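Local coordinates for cellulose binding protein (Clavibacter michiganensis subsp. michiganensis, PDB 4JCW) that forms the expansin-like, sugar-binding part of a longer protein that probably cleaves internal beta-1,4-glucosidic linkages in cellulose, at residues 111-116 / 153-158; 130-135 / 171-176; 50-55 / 63-68. All coordinates share one frame; numbering follows the deposited sequence.

Contact 1: residues 111-116 / 153-158. With BGC (beta-D-glucopyranose), chain C; BGC (beta-D-glucopyranose), chain B.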
loop_
_atom_site.group_PDB
_atom_site.type_symbol
_atom_site.label_atom_id
_atom_site.label_comp_id
_atom_site.label_asym_id
_atom_site.label_seq_id
_atom_site.Cartn_x
_atom_site.Cartn_y
_atom_site.Cartn_z
ATOM N N ALA A 111 9.407 4.097 -17.548
ATOM C CA ALA A 111 8.041 4.572 -17.376
ATOM C C ALA A 111 7.822 5.027 -15.941
ATOM O O ALA A 111 8.593 4.676 -15.034
ATOM C CB ALA A 111 7.035 3.498 -17.771
ATOM N N ILE A 112 6.785 5.836 -15.736
ATOM C CA ILE A 112 6.471 6.321 -14.397
ATOM C C ILE A 112 5.001 6.087 -14.081
ATOM O O ILE A 112 4.129 6.336 -14.916
ATOM C CB ILE A 112 6.794 7.824 -14.257
ATOM C CG1 ILE A 112 8.286 8.081 -14.472
ATOM C CG2 ILE A 112 6.375 8.342 -12.895
ATOM C CD1 ILE A 112 9.170 7.572 -13.365
ATOM N N ARG A 113 4.722 5.570 -12.889
ATOM C CA ARG A 113 3.345 5.436 -12.441
ATOM C C ARG A 113 3.123 6.206 -11.145
ATOM O O ARG A 113 3.847 6.016 -10.182
ATOM C CB ARG A 113 2.966 3.971 -12.240
ATOM C CG ARG A 113 1.540 3.808 -11.759
ATOM C CD ARG A 113 1.109 2.375 -11.827
ATOM N NE ARG A 113 1.847 1.529 -10.900
ATOM C CZ ARG A 113 1.336 0.411 -10.395
ATOM N NH1 ARG A 113 0.113 0.059 -10.751
ATOM N NH2 ARG A 113 2.034 -0.342 -9.550
ATOM N N VAL A 114 2.121 7.076 -11.140
ATOM C CA VAL A 114 1.746 7.806 -9.933
ATOM C C VAL A 114 0.822 6.912 -9.106
ATOM O O VAL A 114 -0.076 6.276 -9.658
ATOM C CB VAL A 114 1.055 9.126 -10.306
ATOM C CG1 VAL A 114 0.538 9.831 -9.072
ATOM C CG2 VAL A 114 2.031 10.028 -11.076
ATOM N N LYS A 115 1.060 6.847 -7.794
ATOM C CA LYS A 115 0.284 5.978 -6.902
ATOM C C LYS A 115 -1.184 6.382 -6.827
ATOM O O LYS A 115 -1.509 7.578 -6.845
ATOM C CB LYS A 115 0.863 5.985 -5.484
ATOM C CG LYS A 115 0.387 4.794 -4.643
ATOM C CD LYS A 115 1.047 4.752 -3.285
ATOM C CE LYS A 115 0.639 3.491 -2.512
ATOM N NZ LYS A 115 -0.827 3.448 -2.218
ATOM N N GLU A 116 -2.064 5.385 -6.751
ATOM C CA GLU A 116 -3.469 5.636 -6.446
ATOM C C GLU A 116 -3.536 6.500 -5.193
ATOM O O GLU A 116 -2.739 6.319 -4.266
ATOM C CB GLU A 116 -4.235 4.322 -6.222
ATOM C CG GLU A 116 -4.342 3.453 -7.457
ATOM C CD GLU A 116 -3.078 2.660 -7.741
ATOM O OE1 GLU A 116 -2.159 2.658 -6.886
ATOM O OE2 GLU A 116 -3.002 2.039 -8.828
ATOM N N TYR A 153 7.908 -0.445 -0.354
ATOM C CA TYR A 153 6.914 -1.105 -1.220
ATOM C C TYR A 153 6.992 -0.697 -2.700
ATOM O O TYR A 153 6.039 -0.878 -3.456
ATOM C CB TYR A 153 5.489 -0.959 -0.668
ATOM C CG TYR A 153 5.012 0.470 -0.528
ATOM C CD1 TYR A 153 4.261 1.082 -1.532
ATOM C CD2 TYR A 153 5.306 1.209 0.609
ATOM C CE1 TYR A 153 3.824 2.403 -1.402
ATOM C CE2 TYR A 153 4.850 2.514 0.761
ATOM C CZ TYR A 153 4.122 3.107 -0.247
ATOM O OH TYR A 153 3.694 4.408 -0.079
ATOM N N GLY A 154 8.128 -0.132 -3.106
ATOM C CA GLY A 154 8.403 0.040 -4.525
ATOM C C GLY A 154 8.057 1.409 -5.085
ATOM O O GLY A 154 8.129 1.619 -6.290
ATOM N N TYR A 155 7.674 2.338 -4.213
ATOM C CA TYR A 155 7.367 3.700 -4.631
ATOM C C TYR A 155 8.351 4.686 -4.024
ATOM O O TYR A 155 9.117 4.340 -3.122
ATOM C CB TYR A 155 5.942 4.086 -4.206
ATOM C CG TYR A 155 4.880 3.633 -5.181
ATOM C CD1 TYR A 155 4.344 4.518 -6.110
ATOM C CD2 TYR A 155 4.418 2.315 -5.184
ATOM C CE1 TYR A 155 3.373 4.114 -6.992
ATOM C CE2 TYR A 155 3.440 1.899 -6.077
ATOM C CZ TYR A 155 2.924 2.808 -6.977
ATOM O OH TYR A 155 1.963 2.430 -7.875
ATOM N N TRP A 156 8.323 5.917 -4.531
ATOM C CA TRP A 156 9.074 7.017 -3.947
ATOM C C TRP A 156 8.062 8.085 -3.595
ATOM O O TRP A 156 7.220 8.422 -4.417
ATOM C CB TRP A 156 10.070 7.572 -4.960
ATOM C CG TRP A 156 11.159 6.593 -5.306
ATOM C CD1 TRP A 156 11.067 5.520 -6.140
ATOM C CD2 TRP A 156 12.501 6.603 -4.809
ATOM N NE1 TRP A 156 12.269 4.859 -6.196
ATOM C CE2 TRP A 156 13.166 5.502 -5.382
ATOM C CE3 TRP A 156 13.200 7.430 -3.923
ATOM C CZ2 TRP A 156 14.498 5.218 -5.112
ATOM C CZ3 TRP A 156 14.529 7.149 -3.657
ATOM C CH2 TRP A 156 15.162 6.050 -4.252
ATOM N N VAL A 157 8.144 8.633 -2.390
ATOM C CA VAL A 157 7.065 9.490 -1.929
ATOM C C VAL A 157 7.499 10.893 -1.502
ATOM O O VAL A 157 8.632 11.103 -1.088
ATOM C CB VAL A 157 6.274 8.802 -0.791
ATOM C CG1 VAL A 157 5.610 7.517 -1.316
ATOM C CG2 VAL A 157 7.184 8.512 0.401
ATOM N N THR A 158 6.572 11.841 -1.605
ATOM C CA THR A 158 6.819 13.236 -1.276
ATOM C C THR A 158 6.933 13.452 0.226
ATOM O O THR A 158 6.048 13.053 0.985
ATOM C CB THR A 158 5.676 14.114 -1.796
ATOM O OG1 THR A 158 4.432 13.604 -1.293
ATOM C CG2 THR A 158 5.637 14.087 -3.320
HETATM C C2 BGC C . 0.062 -0.742 -0.125
HETATM C C3 BGC C . 0.382 0.744 -0.137
HETATM C C4 BGC C . 0.881 1.132 1.233
HETATM C C5 BGC C . 2.078 0.356 1.626
HETATM C C6 BGC C . 2.325 0.771 3.085
HETATM C C1 BGC C . 1.381 -1.462 0.232
HETATM O O2 BGC C . -0.436 -1.214 -1.412
HETATM O O3 BGC C . -0.815 1.463 -0.466
HETATM O O4 BGC C . 1.235 2.499 1.390
HETATM O O5 BGC C . 1.785 -1.039 1.569
HETATM O O6 BGC C . 3.433 0.097 3.646
HETATM C C2 BGC B . 1.200 4.676 2.158
HETATM C C3 BGC B . 0.285 5.746 2.696
HETATM C C4 BGC B . -0.785 6.057 1.644
HETATM C C5 BGC B . -1.573 4.795 1.358
HETATM C C6 BGC B . -2.552 5.093 0.206
HETATM C C1 BGC B . 0.354 3.483 1.875
HETATM O O2 BGC B . 2.168 4.304 3.159
HETATM O O3 BGC B . 1.159 6.844 2.934
HETATM O O4 BGC B . -1.758 7.075 2.011
HETATM O O5 BGC B . -0.665 3.784 0.893
HETATM O O6 BGC B . -1.881 5.526 -0.992
HETATM O O HOH W 1 0.049 0.875 -7.016
#
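The ring of Tyr-155 carries the aliphatic chain of Lys-115 on one face: CG of Lys-115 sits 4.1 Å from the ring centroid of Tyr-155, a CH-pi contact offset toward the rim, while the carbonyl carbon of Val-114 lies at the ring edge. The phenol tip of Tyr-155 then runs over a face of the Arg-113 guanidinium, the two planes 26° apart. NE of Arg-113 is 3.2 Å from OH of Tyr-155, but the angle is too poor for a hydrogen bond; the guanidinium bonds instead to Gln-126 and the carbonyl of Ile-18. OH of Tyr-155 donates to a water, 2.6 Å away, which in turn donates a hydrogen bond to OE1 of Glu-116.

Tyr-153 turns its ring face to the glucose of chain C, whose C5 lies over the ring centre. CE of Lys-115 approaches CE1 of Tyr-153 obliquely. Lys-115 stays extended as far as CE and bends only at its last torsion (chi4 -63°), which brings NZ among the sugars. There NZ donates to O3 of the chain C glucose and O6 of the chain B glucose, both at 2.6 Å, with a longer bond to O5 of the latter.

The Lys-115 ammonium thus links both sugars, and Lys-115 of the second subunit also bonds to bound glucose. This resembles the aromatic platform of expansin C-terminal domains, the lysine bonds probably fixing where the glucan sits.

Contact 2: residues 130-135 / 171-176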
loop_
_atom_site.group_PDB
_atom_site.type_symbol
_atom_site.label_atom_id
_atom_site.label_comp_id
_atom_site.label_asym_id
_atom_site.label_seq_id
_atom_site.Cartn_x
_atom_site.Cartn_y
_atom_site.Cartn_z
ATOM N N ALA A 130 13.966 0.851 -15.024
ATOM C CA ALA A 130 15.305 1.408 -14.806
ATOM C C ALA A 130 16.367 0.335 -15.063
ATOM O O ALA A 130 17.470 0.635 -15.526
ATOM C CB ALA A 130 15.433 1.954 -13.399
ATOM N N GLY A 131 16.037 -0.916 -14.742
ATOM C CA GLY A 131 16.926 -2.037 -15.019
ATOM C C GLY A 131 17.870 -2.355 -13.884
ATOM O O GLY A 131 18.052 -3.512 -13.511
ATOM N N ASN A 132 18.473 -1.313 -13.332
ATOM C CA ASN A 132 19.385 -1.449 -12.210
ATOM C C ASN A 132 18.781 -0.792 -10.980
ATOM O O ASN A 132 17.678 -0.263 -11.037
ATOM C CB ASN A 132 20.697 -0.777 -12.555
ATOM C CG ASN A 132 21.304 -1.328 -13.823
ATOM O OD1 ASN A 132 21.830 -2.450 -13.831
ATOM N ND2 ASN A 132 21.228 -0.550 -14.908
ATOM N N ARG A 133 19.499 -0.825 -9.866
ATOM C CA ARG A 133 19.041 -0.129 -8.671
ATOM C C ARG A 133 18.978 1.387 -8.899
ATOM O O ARG A 133 19.845 1.967 -9.555
ATOM C CB ARG A 133 19.964 -0.459 -7.497
ATOM C CG ARG A 133 19.565 0.159 -6.167
ATOM C CD ARG A 133 20.645 -0.087 -5.110
ATOM N NE ARG A 133 21.813 0.770 -5.313
ATOM C CZ ARG A 133 23.033 0.496 -4.863
ATOM N NH1 ARG A 133 23.260 -0.622 -4.186
ATOM N NH2 ARG A 133 24.031 1.337 -5.096
ATOM N N ILE A 134 17.942 2.019 -8.353
ATOM C CA ILE A 134 17.789 3.473 -8.393
ATOM C C ILE A 134 18.281 4.048 -7.070
ATOM O O ILE A 134 17.939 3.541 -5.996
ATOM C CB ILE A 134 16.297 3.861 -8.598
ATOM C CG1 ILE A 134 15.829 3.462 -9.998
ATOM C CG2 ILE A 134 16.086 5.350 -8.365
ATOM C CD1 ILE A 134 14.344 3.280 -10.087
ATOM N N ASP A 135 19.106 5.089 -7.125
ATOM C CA ASP A 135 19.629 5.661 -5.886
ATOM C C ASP A 135 18.858 6.892 -5.404
ATOM O O ASP A 135 18.765 7.134 -4.202
ATOM C CB ASP A 135 21.127 5.973 -6.000
ATOM C CG ASP A 135 22.000 4.743 -5.757
ATOM O OD1 ASP A 135 21.473 3.709 -5.287
ATOM O OD2 ASP A 135 23.216 4.812 -6.023
ATOM N N VAL A 171 15.664 10.886 -12.157
ATOM C CA VAL A 171 15.928 9.587 -11.553
ATOM C C VAL A 171 17.387 9.260 -11.801
ATOM O O VAL A 171 17.850 9.292 -12.938
ATOM C CB VAL A 171 15.075 8.483 -12.191
ATOM C CG1 VAL A 171 15.309 7.128 -11.482
ATOM C CG2 VAL A 171 13.593 8.878 -12.157
ATOM N N THR A 172 18.103 8.957 -10.726
ATOM C CA THR A 172 19.523 8.636 -10.831
ATOM C C THR A 172 19.766 7.202 -10.375
ATOM O O THR A 172 19.378 6.825 -9.263
ATOM C CB THR A 172 20.372 9.611 -9.998
ATOM O OG1 THR A 172 20.061 10.958 -10.382
ATOM C CG2 THR A 172 21.865 9.358 -10.218
ATOM N N ASP A 173 20.400 6.403 -11.237
ATOM C CA ASP A 173 20.635 5.003 -10.918
ATOM C C ASP A 173 21.899 4.819 -10.091
ATOM O O ASP A 173 22.586 5.790 -9.762
ATOM C CB ASP A 173 20.606 4.097 -12.169
ATOM C CG ASP A 173 21.806 4.282 -13.084
ATOM O OD1 ASP A 173 22.809 4.918 -12.694
ATOM O OD2 ASP A 173 21.735 3.759 -14.217
ATOM N N GLN A 174 22.186 3.574 -9.738
ATOM C CA GLN A 174 23.287 3.268 -8.832
ATOM C C GLN A 174 24.660 3.544 -9.460
ATOM O O GLN A 174 25.676 3.553 -8.765
ATOM C CB GLN A 174 23.202 1.811 -8.423
ATOM C CG GLN A 174 23.384 0.876 -9.588
ATOM C CD GLN A 174 23.352 -0.578 -9.173
ATOM O OE1 GLN A 174 22.426 -1.312 -9.518
ATOM N NE2 GLN A 174 24.372 -1.007 -8.435
ATOM N N TYR A 175 24.685 3.771 -10.771
ATOM C CA TYR A 175 25.941 4.042 -11.468
ATOM C C TYR A 175 26.082 5.526 -11.790
ATOM O O TYR A 175 26.983 5.939 -12.538
ATOM C CB TYR A 175 26.037 3.199 -12.742
ATOM C CG TYR A 175 25.940 1.711 -12.490
ATOM C CD1 TYR A 175 26.932 1.032 -11.787
ATOM C CD2 TYR A 175 24.865 0.977 -12.970
ATOM C CE1 TYR A 175 26.842 -0.333 -11.561
ATOM C CE2 TYR A 175 24.767 -0.382 -12.751
ATOM C CZ TYR A 175 25.749 -1.033 -12.043
ATOM O OH TYR A 175 25.630 -2.391 -11.838
ATOM N N GLY A 176 25.188 6.333 -11.228
ATOM C CA GLY A 176 25.285 7.776 -11.371
ATOM C C GLY A 176 24.672 8.316 -12.643
ATOM O O GLY A 176 24.768 9.506 -12.931
HETATM O O HOH W 2 19.926 1.777 -14.471
#
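Ile-134 faces Asp-173 as an antiparallel, non-hydrogen-bonded pair, their CA atoms only 4.1 Å apart. A backbone bond closes the pairing on either side: N of Asp-135 gives to O of Thr-172, and N of Gln-174 to O of Arg-133, both at 2.8 Å. The pairing is brief, because residues 171-176 swing away into a type I turn from Asp-173 to Gly-176. OD1 of Asp-173 accepts from N of Tyr-175, adding an Asx turn, and its OD2 has a salt bridge to Arg-177.

Gln-174 does most of the side-chain work. With CG wedged between backbone N and carbonyl carbon (chi1 64°) and the rest extended, its amide reaches back along the other segment, and OE1 of Gln-174 takes the N-H of Arg-133 at 3.0 Å. The same amide stacks on the Arg-133 guanidinium, planes 22° apart, with NE2 above its centre. NE of Arg-133 also makes a salt bridge to OD1 of Asp-135, meeting the carboxylate on its syn side. CG of Gln-174, meanwhile, covers a face of the Tyr-175 ring. Asn-132 comes at that ring's edge, its amide nearly upright to it at 81°, with CG of Asn-132 3.7 Å from CE2 of Tyr-175. ND2 of Asn-132 bonds to Asp-104 and to a water that also reaches O of Ala-130 and OD2 of Asp-173.

Apolar packing adds to this: CG2 of Ile-134 meets CG1 of Val-171 at 3.7 Å, and both lean on Val-127 of strand 124-128. The contact joins the start of strand 134-141 to the end of strand 167-173, neighbours in the sheet, with strand 178-184 on the other side of 167-173.

Contact 3: residues 50-55 / 63-68. With BGC (beta-D-glucopyranose), chain D.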
loop_
_atom_site.group_PDB
_atom_site.type_symbol
_atom_site.label_atom_id
_atom_site.label_comp_id
_atom_site.label_asym_id
_atom_site.label_seq_id
_atom_site.Cartn_x
_atom_site.Cartn_y
_atom_site.Cartn_z
ATOM N N THR A 50 14.954 -4.936 -10.418
ATOM C CA THR A 50 16.178 -5.578 -10.915
ATOM C C THR A 50 15.909 -7.017 -11.320
ATOM O O THR A 50 14.847 -7.563 -11.031
ATOM C CB THR A 50 17.343 -5.542 -9.893
ATOM O OG1 THR A 50 17.042 -6.391 -8.772
ATOM C CG2 THR A 50 17.605 -4.108 -9.423
ATOM N N PHE A 51 16.874 -7.623 -12.002
ATOM C CA PHE A 51 16.748 -8.999 -12.470
ATOM C C PHE A 51 17.896 -9.866 -11.980
ATOM O O PHE A 51 19.028 -9.394 -11.840
ATOM C CB PHE A 51 16.741 -9.042 -14.002
ATOM C CG PHE A 51 15.508 -8.450 -14.622
ATOM C CD1 PHE A 51 14.470 -9.269 -15.048
ATOM C CD2 PHE A 51 15.388 -7.078 -14.781
ATOM C CE1 PHE A 51 13.337 -8.731 -15.624
ATOM C CE2 PHE A 51 14.251 -6.529 -15.356
ATOM C CZ PHE A 51 13.224 -7.358 -15.778
ATOM N N LEU A 52 17.609 -11.145 -11.765
ATOM C CA LEU A 52 18.639 -12.118 -11.443
ATOM C C LEU A 52 18.711 -13.160 -12.549
ATOM O O LEU A 52 17.678 -13.647 -13.020
ATOM C CB LEU A 52 18.298 -12.830 -10.124
ATOM C CG LEU A 52 17.860 -11.981 -8.925
ATOM C CD1 LEU A 52 17.566 -12.882 -7.729
ATOM C CD2 LEU A 52 18.942 -10.954 -8.577
ATOM N N ASP A 53 19.929 -13.490 -12.975
ATOM C CA ASP A 53 20.145 -14.711 -13.743
ATOM C C ASP A 53 20.411 -15.840 -12.761
ATOM O O ASP A 53 21.373 -15.793 -11.989
ATOM C CB ASP A 53 21.313 -14.571 -14.720
ATOM C CG ASP A 53 20.937 -13.792 -15.966
ATOM O OD1 ASP A 53 19.729 -13.760 -16.306
ATOM O OD2 ASP A 53 21.851 -13.227 -16.606
ATOM N N VAL A 54 19.561 -16.858 -12.805
ATOM C CA VAL A 54 19.613 -17.947 -11.842
ATOM C C VAL A 54 19.955 -19.266 -12.542
ATOM O O VAL A 54 19.299 -19.655 -13.498
ATOM C CB VAL A 54 18.253 -18.073 -11.111
ATOM C CG1 VAL A 54 18.354 -19.066 -9.966
ATOM C CG2 VAL A 54 17.815 -16.707 -10.580
ATOM N N THR A 55 20.988 -19.945 -12.071
ATOM C CA THR A 55 21.353 -21.229 -12.640
ATOM C C THR A 55 20.989 -22.355 -11.684
ATOM O O THR A 55 21.383 -22.325 -10.520
ATOM C CB THR A 55 22.852 -21.274 -12.939
ATOM O OG1 THR A 55 23.184 -20.175 -13.797
ATOM C CG2 THR A 55 23.234 -22.594 -13.613
ATOM N N VAL A 63 14.885 -13.923 -13.726
ATOM C CA VAL A 63 13.681 -13.596 -12.978
ATOM C C VAL A 63 13.711 -12.141 -12.531
ATOM O O VAL A 63 14.773 -11.597 -12.236
ATOM C CB VAL A 63 13.478 -14.538 -11.760
ATOM C CG1 VAL A 63 13.214 -15.955 -12.231
ATOM C CG2 VAL A 63 14.692 -14.512 -10.851
ATOM N N GLN A 64 12.547 -11.508 -12.508
ATOM C CA GLN A 64 12.439 -10.154 -11.994
ATOM C C GLN A 64 12.263 -10.181 -10.485
ATOM O O GLN A 64 11.470 -10.969 -9.964
ATOM C CB GLN A 64 11.255 -9.429 -12.623
ATOM C CG GLN A 64 11.281 -7.923 -12.361
ATOM C CD GLN A 64 10.251 -7.150 -13.171
ATOM O OE1 GLN A 64 9.414 -7.731 -13.857
ATOM N NE2 GLN A 64 10.296 -5.829 -13.071
ATOM N N VAL A 65 13.005 -9.336 -9.783
ATOM C CA VAL A 65 12.803 -9.210 -8.353
ATOM C C VAL A 65 11.488 -8.470 -8.141
ATOM O O VAL A 65 11.330 -7.312 -8.552
ATOM C CB VAL A 65 13.947 -8.481 -7.663
ATOM C CG1 VAL A 65 13.649 -8.339 -6.172
ATOM C CG2 VAL A 65 15.254 -9.244 -7.880
ATOM N N ALA A 66 10.552 -9.165 -7.506
ATOM C CA ALA A 66 9.170 -8.718 -7.414
ATOM C C ALA A 66 8.703 -8.531 -5.982
ATOM O O ALA A 66 7.717 -7.838 -5.734
ATOM C CB ALA A 66 8.265 -9.721 -8.099
ATOM N N ASP A 67 9.411 -9.141 -5.040
ATOM C CA ASP A 67 8.804 -9.419 -3.747
ATOM C C ASP A 67 9.873 -9.643 -2.678
ATOM O O ASP A 67 11.063 -9.768 -2.980
ATOM C CB ASP A 67 7.933 -10.677 -3.906
ATOM C CG ASP A 67 6.788 -10.760 -2.907
ATOM O OD1 ASP A 67 6.638 -9.878 -2.028
ATOM O OD2 ASP A 67 6.012 -11.743 -3.009
ATOM N N GLN A 68 9.432 -9.662 -1.425
ATOM C CA GLN A 68 10.309 -9.886 -0.291
ATOM C C GLN A 68 9.913 -11.194 0.388
ATOM O O GLN A 68 8.738 -11.414 0.675
ATOM C CB GLN A 68 10.166 -8.742 0.716
ATOM C CG GLN A 68 11.088 -8.888 1.920
ATOM C CD GLN A 68 11.001 -7.715 2.878
ATOM O OE1 GLN A 68 11.826 -7.581 3.777
ATOM N NE2 GLN A 68 9.997 -6.868 2.697
HETATM C C2 BGC D . 3.542 -10.597 -0.665
HETATM C C3 BGC D . 3.869 -9.129 -0.529
HETATM C C4 BGC D . 3.840 -8.788 0.971
HETATM C C5 BGC D . 4.872 -9.642 1.632
HETATM C C6 BGC D . 4.783 -9.440 3.147
HETATM C C1 BGC D . 4.583 -11.415 0.095
HETATM O O1 BGC D . 4.361 -12.823 -0.048
HETATM O O2 BGC D . 3.576 -10.988 -2.048
HETATM O O3 BGC D . 2.832 -8.437 -1.234
HETATM O O4 BGC D . 4.139 -7.405 1.339
HETATM O O5 BGC D . 4.560 -11.031 1.481
HETATM O O6 BGC D . 5.733 -10.258 3.823
#
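O of Thr-50 accepts the N-H of Val-65 at 2.8 Å in a nearly straight bond, 172° at the hydrogen. Two further backbone bonds follow: Leu-52 and Val-63 exchange N-H and carbonyl in both directions, each at 2.9 Å, as a hydrogen-bonded antiparallel pair. CA of Phe-51 also lies 3.3 Å from O of Val-63, a weak CA-H...O contact.

Phe-51 and Gln-64 form the neighbouring non-hydrogen-bonded pair and share a face of the sheet. A chi1 of -167° swings CG of Gln-64 opposite the main-chain nitrogen, and the extended chain beyond lies over the Phe-51 ring: CG of Gln-64 is 4.2 Å from the ring centroid of Phe-51 in a CH-pi contact, and the amide lies almost parallel to the ring, 15° off. Pro-105 and Pro-29 touch Phe-51 and Gln-64 respectively.

The other face is aliphatic. CG2 of Val-63 packs on CG2 of Val-54 at 3.8 Å and on CB of Leu-52, while CG2 of Val-65 meets CG of Leu-52 at 3.9 Å. Val-35 of strand 34-37 and residues of helix 81-87 continue this buried layer. Thr-50 lies alongside Val-65, its OG1 bonded to O of Ala-47.

OD2 of Asp-67 accepts from O2 of the chain D glucose at 2.7 Å, while its OD1 bonds to N of Asn-22. The whole is a strongly twisted beta hairpin within the double-psi beta-barrel expected of this family, with strand 59-68 running on from the hairpin pairing to Asp-67 at the bound sugar.

In the fold
Contacts 1 and 2 lie in the expansin C-terminal domain, a beta sandwich in this family, whereas contact 3 lies in the first domain of this fragment, a double-psi beta-barrel by family. Trp-156 ties the first two together, its CZ2 packing 3.6 Å from CG2 of Ile-134. Contact 2 also touches contact 3 across the domain boundary, where CG2 of Thr-50 sits against the backbone of Asn-132 and Arg-133. Contact 1 is buried, counting the bound sugar, and has no direct hydrogen bond between its segments; contact 3, also largely buried, relies on backbone bonding and aliphatic packing. Contact 2, only partly buried, is richer in charged and amide groups. Contacts 1 and 3 both bind glucose units, one from each domain.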